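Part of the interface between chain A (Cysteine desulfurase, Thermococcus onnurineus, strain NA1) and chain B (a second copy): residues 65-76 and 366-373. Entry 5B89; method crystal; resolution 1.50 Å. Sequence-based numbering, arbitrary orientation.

Chain A, residues 65-76: ANVHRGVHRLSQ
Chain B (366-373) HSIMVRSG

The contact pairs a largely irregular segment of chain A, which turns into a helix at Arg A73, with an extended segment of chain B, and buries 534 Å² summed over both sides. Its register is fixed by two CA–CA approaches, 6.3 Å for Gly A70 and Arg B371 and 5.5 Å for His A72 and Met B369, so the two segments run in opposite directions. In chain A, two left-handed residues, His A68 (phi/psi 68/31) and Arg A69 (54/49), precede Gly A70 (-64/156), Val A71 and the N-cap His A72 (-65/152). In chain B, Ser B367 is also left-handed (60/30), and extended conformations follow from Ile B368 (-112/125) through Ser B372 (-133/154).

Direct hydrogen bonding across the contact centres on Arg B371. Its CA-to-CB bond points sideways, but chi angles of -156°, 151°, -75° and -108° bring the guanidinium nearer chain A. Arg B371 NH1 donates to Val A67 O (3.1 Å), and Arg B371 NH2 makes a weak hydrogen bond to Asn A66 O (3.4 Å); both carbonyls lie at the guanidinium edge, near its plane. Gly A70 CA is 3.4 Å from Arg B371 NH1, and an ideal CB there would fall only 2.6 Å from the same nitrogen, so the guanidinium occupies space that a side chain would need.

The chain A loop is braced internally. Ser A75 OG (chi1 t) donates to Asn A66 O at 2.8 Å and accepts from Gly A70 N at 2.9 Å, while Gln A76 NE2 reaches Gly A70 O at 2.9 Å.

Packing and ring contacts gather around Met B369 (chi1 m, chi2 m, chi3 95°) and His A72 (chi1 p, chi2 72°). Met B369 CB sits over one face of the His A72 ring, 3.9 Å from the centroid and 15° off the normal, a CH-pi contact; Met B369 SD is oblique, 4.4 Å from that centroid and 45° off the normal. His A72 also presents its edge to Val B370 O, 3.2 Å from His A72 CD2. Leu A74 CG lies 4.0 Å from Met B369 SD, and Met B369 CE covers one face of the Arg A73 guanidinium.

Four waters complete the contact. Water 1 joins Asn A66 N (3.0 Å) to Arg B371 NH2 (3.2 Å), and water 2 joins His A68 O (3.1 Å) to Arg B371 NH1 (2.6 Å, weak). Water 3 accepts from Val A71 N (3.0 Å) and Ser B372 N (3.1 Å); water 4 accepts from His A72 N (2.9 Å) and donates to Val B370 O (2.7 Å).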

# COMPACT_ATOMS: atom_id res chain seq x y z
N ALA A 65 -11.13 6.14 -11.56
CA ALA A 65 -12.20 6.29 -10.63
C ALA A 65 -11.97 5.40 -9.42
O ALA A 65 -11.19 4.53 -9.45
CB ALA A 65 -13.50 5.92 -11.30
N ASN A 66 -12.71 5.67 -8.37
CA ASN A 66 -12.71 4.83 -7.20
C ASN A 66 -13.71 3.67 -7.47
O ASN A 66 -14.48 3.69 -8.37
CB ASN A 66 -13.06 5.61 -5.91
CG ASN A 66 -12.26 5.14 -4.72
OD1 ASN A 66 -11.83 5.91 -3.92
ND2 ASN A 66 -12.09 3.88 -4.61
N VAL A 67 -13.61 2.64 -6.65
CA VAL A 67 -14.38 1.45 -6.80
C VAL A 67 -15.63 1.46 -5.95
O VAL A 67 -16.23 2.44 -5.79
CB VAL A 67 -13.47 0.21 -6.60
CG1 VAL A 67 -12.43 0.16 -7.70
CG2 VAL A 67 -12.71 0.22 -5.27
N HIS A 68 -16.01 0.31 -5.46
CA HIS A 68 -17.17 0.16 -4.63
C HIS A 68 -18.48 0.40 -5.33
O HIS A 68 -19.42 0.83 -4.73
CB HIS A 68 -17.00 0.97 -3.36
CG HIS A 68 -15.95 0.41 -2.45
ND1 HIS A 68 -14.78 1.06 -2.16
CD2 HIS A 68 -15.88 -0.79 -1.82
CE1 HIS A 68 -14.04 0.31 -1.37
NE2 HIS A 68 -14.69 -0.81 -1.14
N ARG A 69 -18.50 0.09 -6.60
CA ARG A 69 -19.71 0.17 -7.40
C ARG A 69 -20.43 1.50 -7.38
O ARG A 69 -21.63 1.55 -7.19
CB ARG A 69 -20.66 -0.95 -6.97
CG ARG A 69 -20.02 -2.30 -6.93
CD ARG A 69 -21.08 -3.30 -7.28
NE ARG A 69 -20.62 -4.65 -7.53
CZ ARG A 69 -20.18 -5.08 -8.68
NH1 ARG A 69 -20.04 -4.25 -9.72
NH2 ARG A 69 -19.86 -6.37 -8.78
N GLY A 70 -19.71 2.57 -7.60
CA GLY A 70 -20.35 3.86 -7.68
C GLY A 70 -21.25 3.75 -8.89
O GLY A 70 -20.98 2.97 -9.76
N VAL A 71 -22.28 4.55 -8.94
CA VAL A 71 -23.20 4.47 -10.04
C VAL A 71 -22.61 4.87 -11.40
O VAL A 71 -22.95 4.33 -12.39
CB VAL A 71 -24.43 5.32 -9.71
CG1 VAL A 71 -25.30 5.60 -10.91
CG2 VAL A 71 -25.22 4.68 -8.59
N HIS A 72 -21.73 5.84 -11.39
CA HIS A 72 -21.18 6.36 -12.62
C HIS A 72 -20.34 5.40 -13.38
O HIS A 72 -19.78 4.53 -12.83
CB HIS A 72 -20.55 7.75 -12.47
CG HIS A 72 -19.28 7.83 -11.65
ND1 HIS A 72 -18.07 7.35 -12.09
CD2 HIS A 72 -19.04 8.42 -10.46
CE1 HIS A 72 -17.15 7.62 -11.20
NE2 HIS A 72 -17.70 8.27 -10.20
N ARG A 73 -20.31 5.58 -14.68
CA ARG A 73 -19.63 4.64 -15.52
C ARG A 73 -18.14 4.43 -15.30
O ARG A 73 -17.67 3.36 -15.54
CB ARG A 73 -19.91 4.88 -16.98
CG ARG A 73 -19.39 6.17 -17.49
CD ARG A 73 -19.85 6.24 -18.92
NE ARG A 73 -19.94 7.55 -19.42
CZ ARG A 73 -21.04 8.10 -19.91
NH1 ARG A 73 -22.21 7.49 -19.93
NH2 ARG A 73 -20.94 9.31 -20.37
N LEU A 74 -17.44 5.45 -14.86
CA LEU A 74 -16.04 5.27 -14.59
C LEU A 74 -15.89 4.38 -13.37
O LEU A 74 -15.11 3.54 -13.37
CB LEU A 74 -15.33 6.59 -14.40
CG LEU A 74 -15.30 7.49 -15.61
CD1 LEU A 74 -14.56 8.77 -15.32
CD2 LEU A 74 -14.70 6.81 -16.81
N SER A 75 -16.68 4.61 -12.35
CA SER A 75 -16.57 3.72 -11.17
C SER A 75 -17.03 2.30 -11.49
O SER A 75 -16.51 1.30 -11.03
CB SER A 75 -17.37 4.28 -10.06
OG SER A 75 -17.24 3.45 -8.89
N GLN A 76 -18.01 2.16 -12.35
CA GLN A 76 -18.43 0.82 -12.76
C GLN A 76 -17.29 0.07 -13.48
O GLN A 76 -17.06 -1.10 -13.16
CB GLN A 76 -19.68 0.89 -13.67
CG GLN A 76 -20.92 1.30 -12.90
CD GLN A 76 -21.58 0.22 -12.11
OE1 GLN A 76 -21.85 -0.84 -12.65
NE2 GLN A 76 -21.90 0.49 -10.87
N HIS B 366 -26.05 11.59 -18.77
CA HIS B 366 -25.57 12.81 -19.32
C HIS B 366 -24.05 13.03 -19.22
O HIS B 366 -23.58 14.10 -19.38
CB HIS B 366 -26.32 14.00 -18.72
CG HIS B 366 -27.78 14.04 -19.04
ND1 HIS B 366 -28.76 13.35 -18.41
CD2 HIS B 366 -28.39 14.82 -19.96
CE1 HIS B 366 -29.94 13.63 -18.99
NE2 HIS B 366 -29.70 14.51 -19.90
N SER B 367 -23.33 11.92 -18.95
CA SER B 367 -21.91 11.92 -18.83
C SER B 367 -21.35 12.85 -17.70
O SER B 367 -20.23 13.33 -17.88
CB SER B 367 -21.22 12.28 -20.13
OG SER B 367 -21.56 11.26 -21.12
N ILE B 368 -22.17 13.02 -16.65
CA ILE B 368 -21.72 13.75 -15.48
C ILE B 368 -21.61 12.72 -14.33
O ILE B 368 -22.48 11.98 -13.99
CB ILE B 368 -22.77 14.80 -15.07
CG1 ILE B 368 -22.99 15.82 -16.21
CG2 ILE B 368 -22.32 15.48 -13.76
CD1 ILE B 368 -24.24 16.68 -16.00
N MET B 369 -20.38 12.70 -13.74
CA MET B 369 -19.95 11.72 -12.75
C MET B 369 -20.05 12.34 -11.38
O MET B 369 -19.31 13.26 -11.07
CB MET B 369 -18.50 11.28 -13.04
CG MET B 369 -18.05 10.90 -14.44
SD MET B 369 -18.75 9.39 -15.19
CE MET B 369 -20.16 10.01 -16.17
N VAL B 370 -21.02 11.81 -10.66
CA VAL B 370 -21.18 12.16 -9.26
C VAL B 370 -21.29 10.91 -8.42
O VAL B 370 -21.51 9.81 -8.89
CB VAL B 370 -22.42 13.07 -9.02
CG1 VAL B 370 -22.31 14.41 -9.66
CG2 VAL B 370 -23.73 12.39 -9.35
N ARG B 371 -21.13 11.07 -7.08
CA ARG B 371 -21.30 9.92 -6.19
C ARG B 371 -22.57 10.09 -5.37
O ARG B 371 -23.10 11.16 -5.19
CB ARG B 371 -20.04 9.73 -5.31
CG ARG B 371 -19.95 8.27 -4.87
CD ARG B 371 -18.56 7.73 -4.61
NE ARG B 371 -17.72 7.42 -5.76
CZ ARG B 371 -17.37 6.21 -6.19
NH1 ARG B 371 -17.86 5.09 -5.68
NH2 ARG B 371 -16.50 6.14 -7.16
N SER B 372 -23.12 8.95 -5.01
CA SER B 372 -24.34 8.91 -4.24
C SER B 372 -24.20 7.92 -3.09
O SER B 372 -23.47 6.98 -3.19
CB SER B 372 -25.54 8.56 -5.16
OG SER B 372 -25.25 7.38 -5.90
N GLY B 373 -24.97 8.17 -2.04
CA GLY B 373 -24.96 7.30 -0.89
C GLY B 373 -24.55 7.97 0.39
O GLY B 373 -24.64 9.09 0.50
O HOH W 1 -14.47 8.10 -8.73
O HOH W 2 -19.79 3.87 -4.42
O HOH W 3 -22.81 6.27 -6.56
O HOH W 4 -21.37 7.12 -8.82